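Local coordinates for adenylate kinase (Desulfovibrio gigas, PDB 2XB4) that catalyses the reversible transfer of the terminal phosphate group between ATP and AMP and carries a zinc ion in its LID domain, at the interface of chains A and B. Coordinates in Å, arbitrary orientation; residue numbers count along the deposited sequence, not the author numbering. Chains: chain A/B, Adenylate kinase.

The interface of chains A and B. Residues chain A 135, 152-154; chain B 14-15, 18, 28.
A:His135 reaches B:Thr15 through the tip of its imidazole. NE2 of A:His135 donates to the side-chain hydroxyl OG1 of B:Thr15 at 2.9 Å. OG1 lies close to the ring plane, 9° out of it, but the bond is moderately bent, with 151° at the hydrogen. On B:Thr15, OG1 stands anti to the carbonyl carbon (chi1 -56°), which turns the hydroxyl from helix 13-24 towards the ring. A:His135 is a zinc ligand together with A:Cys151, A:Cys154 and A:Cys129; with NE2 given to the hydroxyl, the arrangement fits metal binding through ND1. The metal could make the N-H a stronger donor, and the ring's place in the zinc site should limit its rotation.

Apolar packing runs beside this bond. A:Val153, between the cysteines of the CxxC motif, extends CG1 anti to its backbone N. The methyl sits 3.6 Å above the centre of the A:His135 ring, bracing one face from within chain A, and also meets B:Asn18 CB at 3.6 Å; the two side chains run at about a right angle. Next to it, A:Cys154 CB rests on B:Gly14 CA at 3.6 Å, while its SG is at the in-plane edge of the A:His135 ring.

A water-mediated link adds a second polar contact. Water 1 lies 2.8 Å from the backbone oxygen O of A:Val153 and 2.8 Å from the amide nitrogen ND2 of B:Asn18, bridging the chains.

Thus the metal-binding loops of one chain lie against the start of the helix following the P-loop in the other, where B:Gly14 and B:Thr15 probably belong to the ATP site. Adenylate kinase is a monomer, so this patch, one of two symmetry-related copies in the interface, may reflect crystal packing. At its margin, the imidazole NE2 of B:His28 comes within 3.7 Å of the backbone oxygen O of A:Cys154.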
ATOM      1  N   HIS A 135      -4.808   7.856 -13.773  1.00 15.82           N
ATOM      2  CA  HIS A 135      -5.761   9.051 -13.741  1.00 15.58           C
ATOM      3  C   HIS A 135      -5.272  10.142 -12.756  1.00 14.15           C
ATOM      4  O   HIS A 135      -5.332   9.909 -11.583  1.00 15.24           O
ATOM      5  CB  HIS A 135      -7.193   8.611 -13.289  1.00 12.64           C
ATOM      6  CG  HIS A 135      -7.899   7.722 -14.295  1.00 18.18           C
ATOM      7  ND1 HIS A 135      -9.078   7.057 -14.000  1.00 13.87           N
ATOM      8  CD2 HIS A 135      -7.630   7.450 -15.597  1.00 14.58           C
ATOM      9  CE1 HIS A 135      -9.460   6.349 -15.060  1.00 16.55           C
ATOM     10  NE2 HIS A 135      -8.611   6.589 -16.046  1.00 16.45           N
ATOM     11  N   ARG A 152     -11.602  12.300 -10.642  1.00 15.27           N
ATOM     12  CA  ARG A 152     -12.200  13.293 -11.546  1.00 14.62           C
ATOM     13  C   ARG A 152     -12.320  12.772 -12.981  1.00 16.62           C
ATOM     14  O   ARG A 152     -12.985  13.388 -13.809  1.00 16.27           O
ATOM     15  CB  ARG A 152     -11.310  14.544 -11.578  1.00 17.78           C
ATOM     16  CG  ARG A 152      -9.885  14.192 -12.169  1.00 17.45           C
ATOM     17  CD  ARG A 152      -8.937  15.371 -12.105  1.00 20.39           C
ATOM     18  NE  ARG A 152      -9.609  16.584 -12.547  1.00 33.21           N
ATOM     19  CZ  ARG A 152      -9.648  16.949 -13.820  1.00 37.67           C
ATOM     20  NH1 ARG A 152      -9.032  16.133 -14.722  1.00 35.83           N
ATOM     21  NH2 ARG A 152     -10.298  18.092 -14.184  1.00 38.27           N
ATOM     22  N   VAL A 153     -11.647  11.663 -13.299  1.00 14.05           N
ATOM     23  CA  VAL A 153     -11.711  11.092 -14.671  1.00 12.82           C
ATOM     24  C   VAL A 153     -12.832  10.073 -14.740  1.00 13.50           C
ATOM     25  O   VAL A 153     -13.609  10.090 -15.684  1.00 17.32           O
ATOM     26  CB  VAL A 153     -10.380  10.337 -15.038  1.00 11.41           C
ATOM     27  CG1 VAL A 153     -10.458   9.753 -16.485  1.00 11.28           C
ATOM     28  CG2 VAL A 153      -9.168  11.255 -14.956  1.00 14.81           C
ATOM     29  N   CYS A 154     -12.910   9.157 -13.770  1.00 14.26           N
ATOM     30  CA  CYS A 154     -13.832   8.015 -13.925  1.00 15.85           C
ATOM     31  C   CYS A 154     -14.761   7.772 -12.742  1.00 15.47           C
ATOM     32  O   CYS A 154     -15.627   6.880 -12.820  1.00 15.91           O
ATOM     33  CB  CYS A 154     -13.064   6.709 -14.239  1.00 16.33           C
ATOM     34  SG  CYS A 154     -12.188   6.083 -12.697  1.00 15.65           S
TER
ATOM     35  N   GLY B  14     -12.825   4.202 -18.252  1.00 18.85           N
ATOM     36  CA  GLY B  14     -12.989   5.545 -17.620  1.00 18.14           C
ATOM     37  C   GLY B  14     -12.296   6.615 -18.450  1.00 19.34           C
ATOM     38  O   GLY B  14     -12.833   7.717 -18.704  1.00 19.53           O
ATOM     39  N   THR B  15     -11.097   6.302 -18.888  1.00 20.65           N
ATOM     40  CA  THR B  15     -10.342   7.190 -19.738  1.00 22.47           C
ATOM     41  C   THR B  15     -11.084   7.567 -20.998  1.00 22.32           C
ATOM     42  O   THR B  15     -11.142   8.746 -21.361  1.00 21.75           O
ATOM     43  CB  THR B  15      -8.989   6.585 -20.094  1.00 24.21           C
ATOM     44  OG1 THR B  15      -8.308   6.284 -18.880  1.00 26.63           O
ATOM     45  CG2 THR B  15      -8.138   7.606 -20.878  1.00 26.51           C
ATOM     46  N   ASN B  18     -14.334   9.596 -20.183  1.00 19.94           N
ATOM     47  CA  ASN B  18     -13.937  10.998 -19.910  1.00 21.32           C
ATOM     48  C   ASN B  18     -13.693  11.785 -21.184  1.00 21.54           C
ATOM     49  O   ASN B  18     -14.122  12.909 -21.282  1.00 21.42           O
ATOM     50  CB  ASN B  18     -12.683  11.034 -19.031  1.00 21.08           C
ATOM     51  CG  ASN B  18     -12.339  12.437 -18.571  1.00 26.41           C
ATOM     52  OD1 ASN B  18     -11.312  12.966 -18.958  1.00 24.30           O
ATOM     53  ND2 ASN B  18     -13.205  13.051 -17.787  1.00 27.11           N
ATOM     54  N   HIS B  28     -21.296  12.903 -16.916  1.00 18.57           N
ATOM     55  CA  HIS B  28     -20.826  11.535 -16.819  1.00 21.18           C
ATOM     56  C   HIS B  28     -21.498  10.911 -15.611  1.00 21.24           C
ATOM     57  O   HIS B  28     -21.133  11.276 -14.515  1.00 22.39           O
ATOM     58  CB  HIS B  28     -19.285  11.496 -16.620  1.00 22.95           C
ATOM     59  CG  HIS B  28     -18.773  10.137 -16.223  1.00 29.93           C
ATOM     60  ND1 HIS B  28     -18.788   9.052 -17.082  1.00 31.75           N
ATOM     61  CD2 HIS B  28     -18.257   9.680 -15.050  1.00 34.13           C
ATOM     62  CE1 HIS B  28     -18.278   8.000 -16.473  1.00 33.74           C
ATOM     63  NE2 HIS B  28     -17.964   8.342 -15.233  1.00 39.44           N
TER
HETATM   64  O   HOH W   1     -15.432  12.120 -16.283  1.00 21.86           O